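Alpha-galacturonidase (Bacillus subtilis, PDB 3FEF) hydrolyses alpha-1,4-linked galacturonate oligomers such as di-galacturonate, as a homotetrameric family 4 glycosidase that requires NAD(+) and manganese. Local coordinates at residues 200-205 against 209-214; 219-224 against 257-262; 378-381 against 385-388. One frame throughout, in Å; residues are numbered along the deposited sequence.

In the fold
All three contacts belong to the C-terminal domain of the family 4 fold, on one side of the chain's centre and mostly buried. Contact 1, a strand pair, lies deepest and is held by backbone hydrogen bonds; contact 2 joins two helices farther out through aromatic edge-to-face packing with no hydrogen bond across; contact 3 packs a loop against the start of helix 383-405 through leucine and valine, with two bridging waters. Strand 207-215 links them: Ala213 O probably accepts from Leu220 N of contact 2, while Trp209 packs on Val385 of contact 3. Contacts 2 and 3 meet at Tyr262, whose ring meets Val385 and whose hydroxyl oxygen meets Leu388.

Contact 1: 200-205 against 209-214; sequences NVLGIN and WITKAS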
# COMPACT_ATOMS: atom_id res chain seq x y z
N ASN A 200 -24.32 -4.60 -6.50
CA ASN A 200 -22.97 -4.41 -6.03
C ASN A 200 -23.03 -3.55 -4.78
O ASN A 200 -23.20 -2.33 -4.85
CB ASN A 200 -22.08 -3.76 -7.09
CG ASN A 200 -20.63 -3.64 -6.62
OD1 ASN A 200 -20.00 -4.63 -6.29
ND2 ASN A 200 -20.10 -2.42 -6.57
N VAL A 201 -22.88 -4.20 -3.63
CA VAL A 201 -23.09 -3.54 -2.35
C VAL A 201 -21.78 -3.43 -1.54
O VAL A 201 -20.95 -4.34 -1.54
CB VAL A 201 -24.15 -4.31 -1.55
CG1 VAL A 201 -23.65 -5.69 -1.21
CG2 VAL A 201 -24.57 -3.53 -0.29
N LEU A 202 -21.62 -2.31 -0.85
CA LEU A 202 -20.37 -2.02 -0.17
C LEU A 202 -20.52 -0.93 0.89
O LEU A 202 -21.42 -0.08 0.81
CB LEU A 202 -19.26 -1.68 -1.18
CG LEU A 202 -19.35 -0.41 -2.06
CD1 LEU A 202 -17.97 0.01 -2.54
CD2 LEU A 202 -20.26 -0.61 -3.27
N GLY A 203 -19.65 -0.97 1.89
CA GLY A 203 -19.75 -0.02 2.99
C GLY A 203 -19.34 -0.68 4.29
O GLY A 203 -18.49 -1.58 4.31
N ILE A 204 -19.91 -0.22 5.38
CA ILE A 204 -19.72 -0.87 6.66
C ILE A 204 -21.14 -1.21 7.11
O ILE A 204 -22.10 -0.62 6.60
CB ILE A 204 -19.05 0.06 7.66
CG1 ILE A 204 -19.86 1.35 7.79
CG2 ILE A 204 -17.61 0.39 7.23
CD1 ILE A 204 -19.19 2.41 8.70
N ASN A 205 -21.26 -2.14 8.04
CA ASN A 205 -22.58 -2.61 8.49
C ASN A 205 -23.56 -1.48 8.87
O ASN A 205 -23.20 -0.53 9.56
CB ASN A 205 -22.41 -3.59 9.67
CG ASN A 205 -23.72 -4.27 10.06
OD1 ASN A 205 -24.37 -4.96 9.25
ND2 ASN A 205 -24.13 -4.03 11.28
N TRP A 209 -24.07 0.56 0.72
CA TRP A 209 -24.50 1.30 -0.45
C TRP A 209 -24.43 0.43 -1.68
O TRP A 209 -23.53 -0.41 -1.84
CB TRP A 209 -23.62 2.54 -0.64
CG TRP A 209 -23.75 3.47 0.53
CD1 TRP A 209 -23.20 3.31 1.78
CD2 TRP A 209 -24.50 4.69 0.58
NE1 TRP A 209 -23.57 4.36 2.59
CE2 TRP A 209 -24.36 5.22 1.88
CE3 TRP A 209 -25.28 5.38 -0.36
CZ2 TRP A 209 -24.97 6.41 2.27
CZ3 TRP A 209 -25.89 6.57 0.03
CH2 TRP A 209 -25.74 7.07 1.33
N ILE A 210 -25.37 0.66 -2.59
CA ILE A 210 -25.39 -0.08 -3.82
C ILE A 210 -25.06 0.87 -4.93
O ILE A 210 -25.78 1.84 -5.19
CB ILE A 210 -26.79 -0.73 -4.04
CG1 ILE A 210 -27.04 -1.75 -2.94
CG2 ILE A 210 -26.86 -1.35 -5.43
CD1 ILE A 210 -28.53 -2.32 -2.86
N THR A 211 -23.94 0.61 -5.59
CA THR A 211 -23.45 1.49 -6.65
C THR A 211 -23.78 0.93 -8.04
O THR A 211 -23.68 1.63 -9.04
CB THR A 211 -21.93 1.66 -6.51
OG1 THR A 211 -21.32 0.37 -6.55
CG2 THR A 211 -21.60 2.29 -5.18
N LYS A 212 -24.16 -0.35 -8.10
CA LYS A 212 -24.61 -0.96 -9.35
C LYS A 212 -25.63 -2.01 -8.97
O LYS A 212 -25.51 -2.65 -7.93
CB LYS A 212 -23.47 -1.66 -10.09
CG LYS A 212 -22.21 -0.85 -10.33
CD LYS A 212 -21.03 -1.81 -10.55
CE LYS A 212 -19.73 -1.07 -10.83
NZ LYS A 212 -18.52 -1.90 -10.52
N ALA A 213 -26.64 -2.17 -9.82
CA ALA A 213 -27.73 -3.07 -9.56
C ALA A 213 -28.44 -3.43 -10.86
O ALA A 213 -28.58 -2.60 -11.77
CB ALA A 213 -28.70 -2.43 -8.58
N SER A 214 -28.89 -4.66 -10.95
CA SER A 214 -29.56 -5.09 -12.14
C SER A 214 -30.58 -6.16 -11.82
O SER A 214 -30.45 -6.90 -10.81
CB SER A 214 -28.56 -5.62 -13.15
OG SER A 214 -27.86 -6.74 -12.64
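Trp209 presents an edge of its indole to the carbonyl of Leu202: the oxygen lies in the ring plane, 3.9 Å from CD1 of Trp209. The other flat group is the amide of Asn200, whose ND2 reaches Thr211 OG1 at 3.0 Å, with the hydroxyl oxygen only 13° out of the amide plane. Both belong to a beta hairpin of the C-terminal domain, formed by strands 197-202 and 207-215, with the magnesium ligand His206 in its connection.

Leu202 and Trp209 form an antiparallel hydrogen-bonded pair: Leu202 N donates to Trp209 O (2.9 Å), and Trp209 N donates to Leu202 O (2.7 Å). Next to it Val201 and Ile210 make a non-hydrogen-bonded pair. On their face, opposite that of Leu202 and Trp209, Val201 CG2 meets Ile210 CG1 at 4.0 Å as the two side chains cross obliquely.

Beyond this pair Thr211 inserts an extra residue, a beta bulge. Asn200 O accepts from Thr211 N, whereas Asn200 N donates to Lys212 O at 2.7 Å in a nearly straight bond (176° at the hydrogen). The side chains of Asn200 and Lys212 lie alongside each other, pointing the same way, their CB atoms 3.9 Å apart.

The amide of Asn200 is gripped at both ends. OD1 accepts from Gln374 NE2 of the second subunit, and ND2 is shared between Thr211 OG1 and Ser378 O, which should fix its rotation and tie the hairpin both to the tetramer interface and to the loop at Ser378. Thr211 has OG1 between its backbone N and carbonyl carbon (chi1 57°), a turn that brings the hydroxyl to Asn200 while CG2 lies 3.7 Å from Leu202 CD2.

Contact 2: 219-224 against 257-262; sequences DLLPIF and DLFETY
Phe224 and Phe259 both hold CG anti to the backbone N, with chi1 of -174° and 177°, which sets the two rings against each other between helices 220-231 and 253-262. The two side chains run antiparallel past each other and form a T-shaped (edge-to-face) aromatic pair, which carries this helix-helix contact of the C-terminal domain. The geometry supports that name: the centroids are 5.1 Å apart, the planes are inclined at 64°, and it is the edge of Phe224 that faces the ring of Phe259.

The touching edge is CD1-CE1 of Phe224. CD1 sits 3.8 Å above the plane of the Phe259 ring, displaced from the ring centre, and CE1 comes within 3.7 Å of both CG and CB of Phe259. Leu221, one turn earlier, adds a methyl at a different part of the same ring: its CD2 lies near the ring plane, at the edge, 4.3 Å from Phe259 CE1. Ile265 of the short strand 265-266 touches all three side chains and completes the apolar cluster, while Leu179 of helix 171-187 also packs on Phe224.

Polar links lie outside this cluster. Glu260 OE2 is hydrogen-bonded to Ser228 OG, a second tie between the two helices, and Asp257 OD2 forms a salt bridge with Arg425 of the third subunit. The start of helix 220-231 is capped by Asp219, whose OD1 accepts from Leu221 N at 2.9 Å, the donor lying above the carboxylate plane.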
# COMPACT_ATOMS: atom_id res chain seq x y z
N ASP A 219 -30.67 -2.27 -16.06
CA ASP A 219 -29.96 -1.47 -15.07
C ASP A 219 -30.97 -0.83 -14.11
O ASP A 219 -31.86 -0.11 -14.54
CB ASP A 219 -29.17 -0.38 -15.77
CG ASP A 219 -28.26 0.37 -14.83
OD1 ASP A 219 -28.46 0.29 -13.59
OD2 ASP A 219 -27.35 1.07 -15.33
N LEU A 220 -30.83 -1.09 -12.81
CA LEU A 220 -31.81 -0.59 -11.86
C LEU A 220 -31.51 0.82 -11.39
O LEU A 220 -32.39 1.46 -10.81
CB LEU A 220 -31.99 -1.53 -10.66
CG LEU A 220 -32.41 -2.96 -11.03
CD1 LEU A 220 -32.66 -3.81 -9.78
CD2 LEU A 220 -33.62 -2.95 -11.90
N LEU A 221 -30.30 1.32 -11.61
CA LEU A 221 -29.96 2.62 -11.02
C LEU A 221 -30.73 3.80 -11.60
O LEU A 221 -31.18 4.66 -10.84
CB LEU A 221 -28.44 2.91 -10.97
CG LEU A 221 -28.07 2.73 -9.50
CD1 LEU A 221 -27.61 1.30 -9.20
CD2 LEU A 221 -27.05 3.76 -9.02
N PRO A 222 -30.88 3.86 -12.94
CA PRO A 222 -31.69 4.89 -13.58
C PRO A 222 -33.15 4.82 -13.15
O PRO A 222 -33.80 5.84 -13.00
CB PRO A 222 -31.56 4.57 -15.08
CG PRO A 222 -30.19 3.95 -15.17
CD PRO A 222 -30.08 3.11 -13.92
N ILE A 223 -33.65 3.60 -12.95
CA ILE A 223 -35.01 3.39 -12.50
C ILE A 223 -35.22 3.85 -11.06
O ILE A 223 -36.24 4.43 -10.73
CB ILE A 223 -35.42 1.90 -12.60
CG1 ILE A 223 -35.43 1.47 -14.06
CG2 ILE A 223 -36.78 1.68 -11.97
CD1 ILE A 223 -35.89 0.03 -14.25
N PHE A 224 -34.23 3.61 -10.20
CA PHE A 224 -34.35 4.08 -8.83
C PHE A 224 -34.32 5.61 -8.82
O PHE A 224 -34.94 6.23 -7.98
CB PHE A 224 -33.24 3.51 -7.96
CG PHE A 224 -33.39 3.83 -6.51
CD1 PHE A 224 -32.95 5.04 -6.01
CD2 PHE A 224 -33.97 2.92 -5.65
CE1 PHE A 224 -33.07 5.33 -4.64
CE2 PHE A 224 -34.11 3.19 -4.31
CZ PHE A 224 -33.64 4.40 -3.79
N ASP A 257 -33.64 10.50 0.10
CA ASP A 257 -32.93 11.74 0.36
C ASP A 257 -31.41 11.53 0.21
O ASP A 257 -30.74 12.35 -0.39
CB ASP A 257 -33.28 12.27 1.75
CG ASP A 257 -32.75 13.67 2.01
OD1 ASP A 257 -33.25 14.61 1.37
OD2 ASP A 257 -31.83 13.84 2.86
N LEU A 258 -30.88 10.44 0.76
CA LEU A 258 -29.46 10.13 0.62
C LEU A 258 -29.10 9.84 -0.82
O LEU A 258 -28.04 10.27 -1.29
CB LEU A 258 -29.06 8.93 1.48
CG LEU A 258 -29.36 9.14 2.97
CD1 LEU A 258 -28.77 8.04 3.80
CD2 LEU A 258 -28.87 10.49 3.43
N PHE A 259 -29.97 9.14 -1.54
CA PHE A 259 -29.70 8.91 -2.97
C PHE A 259 -29.50 10.22 -3.76
O PHE A 259 -28.57 10.32 -4.54
CB PHE A 259 -30.78 8.09 -3.68
CG PHE A 259 -30.51 7.92 -5.16
CD1 PHE A 259 -29.62 6.95 -5.61
CD2 PHE A 259 -31.11 8.77 -6.09
CE1 PHE A 259 -29.34 6.80 -6.98
CE2 PHE A 259 -30.84 8.63 -7.47
CZ PHE A 259 -29.96 7.66 -7.91
N GLU A 260 -30.40 11.18 -3.59
CA GLU A 260 -30.32 12.47 -4.31
C GLU A 260 -29.02 13.17 -3.99
O GLU A 260 -28.45 13.85 -4.83
CB GLU A 260 -31.44 13.41 -3.86
CG GLU A 260 -32.80 12.82 -4.02
CD GLU A 260 -33.10 12.56 -5.46
OE1 GLU A 260 -32.53 13.29 -6.29
OE2 GLU A 260 -33.89 11.63 -5.75
N THR A 261 -28.59 13.06 -2.75
CA THR A 261 -27.34 13.68 -2.38
C THR A 261 -26.15 12.92 -2.98
O THR A 261 -25.24 13.52 -3.51
CB THR A 261 -27.21 13.77 -0.85
OG1 THR A 261 -28.24 14.63 -0.34
CG2 THR A 261 -25.82 14.31 -0.43
N TYR A 262 -26.16 11.59 -2.92
CA TYR A 262 -24.92 10.86 -3.14
C TYR A 262 -24.83 10.06 -4.42
O TYR A 262 -23.74 9.69 -4.82
CB TYR A 262 -24.61 9.96 -1.93
CG TYR A 262 -24.34 10.73 -0.65
CD1 TYR A 262 -23.16 11.47 -0.50
CD2 TYR A 262 -25.24 10.70 0.41
CE1 TYR A 262 -22.89 12.17 0.67
CE2 TYR A 262 -24.97 11.39 1.60
CZ TYR A 262 -23.79 12.11 1.72
OH TYR A 262 -23.53 12.80 2.89

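Contact 3: 378-381 against 385-388; sequences SGAL and VEML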
# COMPACT_ATOMS: atom_id res chain seq x y z
N SER A 378 -15.25 -4.65 -4.92
CA SER A 378 -16.50 -3.94 -5.17
C SER A 378 -16.34 -2.46 -5.52
O SER A 378 -17.34 -1.77 -5.68
CB SER A 378 -17.41 -4.12 -3.96
OG SER A 378 -17.73 -5.51 -3.82
N GLY A 379 -15.10 -1.97 -5.60
CA GLY A 379 -14.85 -0.59 -6.00
C GLY A 379 -14.99 0.44 -4.88
O GLY A 379 -14.77 0.12 -3.73
N ALA A 380 -15.34 1.67 -5.26
CA ALA A 380 -15.40 2.82 -4.35
C ALA A 380 -16.83 3.24 -4.01
O ALA A 380 -17.75 3.08 -4.79
CB ALA A 380 -14.65 4.04 -4.99
N LEU A 381 -16.99 3.84 -2.83
CA LEU A 381 -18.23 4.51 -2.45
C LEU A 381 -18.28 5.88 -3.12
O LEU A 381 -17.27 6.34 -3.64
CB LEU A 381 -18.24 4.68 -0.93
CG LEU A 381 -18.33 3.35 -0.14
CD1 LEU A 381 -17.72 3.50 1.26
CD2 LEU A 381 -19.77 2.88 -0.06
N VAL A 385 -19.76 9.70 0.87
CA VAL A 385 -20.08 8.55 1.70
C VAL A 385 -18.79 7.95 2.24
O VAL A 385 -18.74 7.51 3.38
CB VAL A 385 -20.87 7.49 0.89
CG1 VAL A 385 -21.10 6.24 1.71
CG2 VAL A 385 -22.18 8.09 0.46
N GLU A 386 -17.76 7.97 1.41
CA GLU A 386 -16.46 7.42 1.78
C GLU A 386 -15.80 8.28 2.89
O GLU A 386 -15.16 7.76 3.80
CB GLU A 386 -15.57 7.32 0.53
CG GLU A 386 -14.10 7.03 0.78
CD GLU A 386 -13.27 7.23 -0.47
OE1 GLU A 386 -13.43 6.48 -1.47
OE2 GLU A 386 -12.45 8.16 -0.48
N MSE A 387 -15.98 9.58 2.82
CA MSE A 387 -15.52 10.45 3.91
C MSE A 387 -16.21 10.11 5.23
O MSE A 387 -15.57 10.01 6.28
CB MSE A 387 -15.74 11.92 3.55
CG MSE A 387 -14.87 12.43 2.41
SE MSE A 387 -15.66 14.01 1.54
CE MSE A 387 -15.86 15.10 3.14
N LEU A 388 -17.52 9.93 5.19
CA LEU A 388 -18.20 9.55 6.42
C LEU A 388 -17.75 8.16 6.91
O LEU A 388 -17.55 7.95 8.12
CB LEU A 388 -19.72 9.62 6.22
CG LEU A 388 -20.28 11.05 6.27
CD1 LEU A 388 -21.62 11.17 5.53
CD2 LEU A 388 -20.38 11.55 7.72
O HOH W 1 -14.70 4.36 -1.32
O HOH W 2 -14.85 7.77 -3.33
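Leu381 and Glu386 bring the two backbones together, their CA atoms 5.4 Å apart across the turn that leads from the irregular loop 378-381 into helix 383-405. The loop passes Gly379 with a positive phi (82°) and then runs extended through Ala380 and Leu381, whereas 385-388 is regular helix. No direct hydrogen bond joins the segments. Side chains and two waters do so instead.

Leu381, Val385 and Glu386 all direct their CB atoms at the opposite segment. Leu381 CD2 meets Val385 CG1 at 4.0 Å, the two side chains crossing at about a right angle, and Leu381 CB lies 4.0 Å from Glu386 CB. The leucine thus rests on the first full turn of the helix.

Glu386 has CG anti to the backbone N (chi1 168°) and an extended chain, which carries its carboxylate back alongside the loop. There both waters bridge to OE1. The first accepts from Leu381 N at 2.8 Å and donates to Glu386 OE1; the second donates to Leu381 O at 2.8 Å and to Glu386 OE1 at 2.7 Å. The backbone N and O of Leu381 are thus each bonded to a water, and both waters donate to the same carboxylate oxygen. OE1 also accepts from Asn355 ND2, and OE2 pairs with Lys383 in a salt bridge; so many donors would probably favour the ionised carboxylate.

On the apolar side, Leu381 packs on Leu202 of strand 197-202 and, with Val385, on Trp209 of strand 207-215. Leu356 touches both Leu381 and Glu386. Tyr262, at the end of helix 253-262, lies against Val385 and Leu388, so this helix start is seated between the hairpin and that helix.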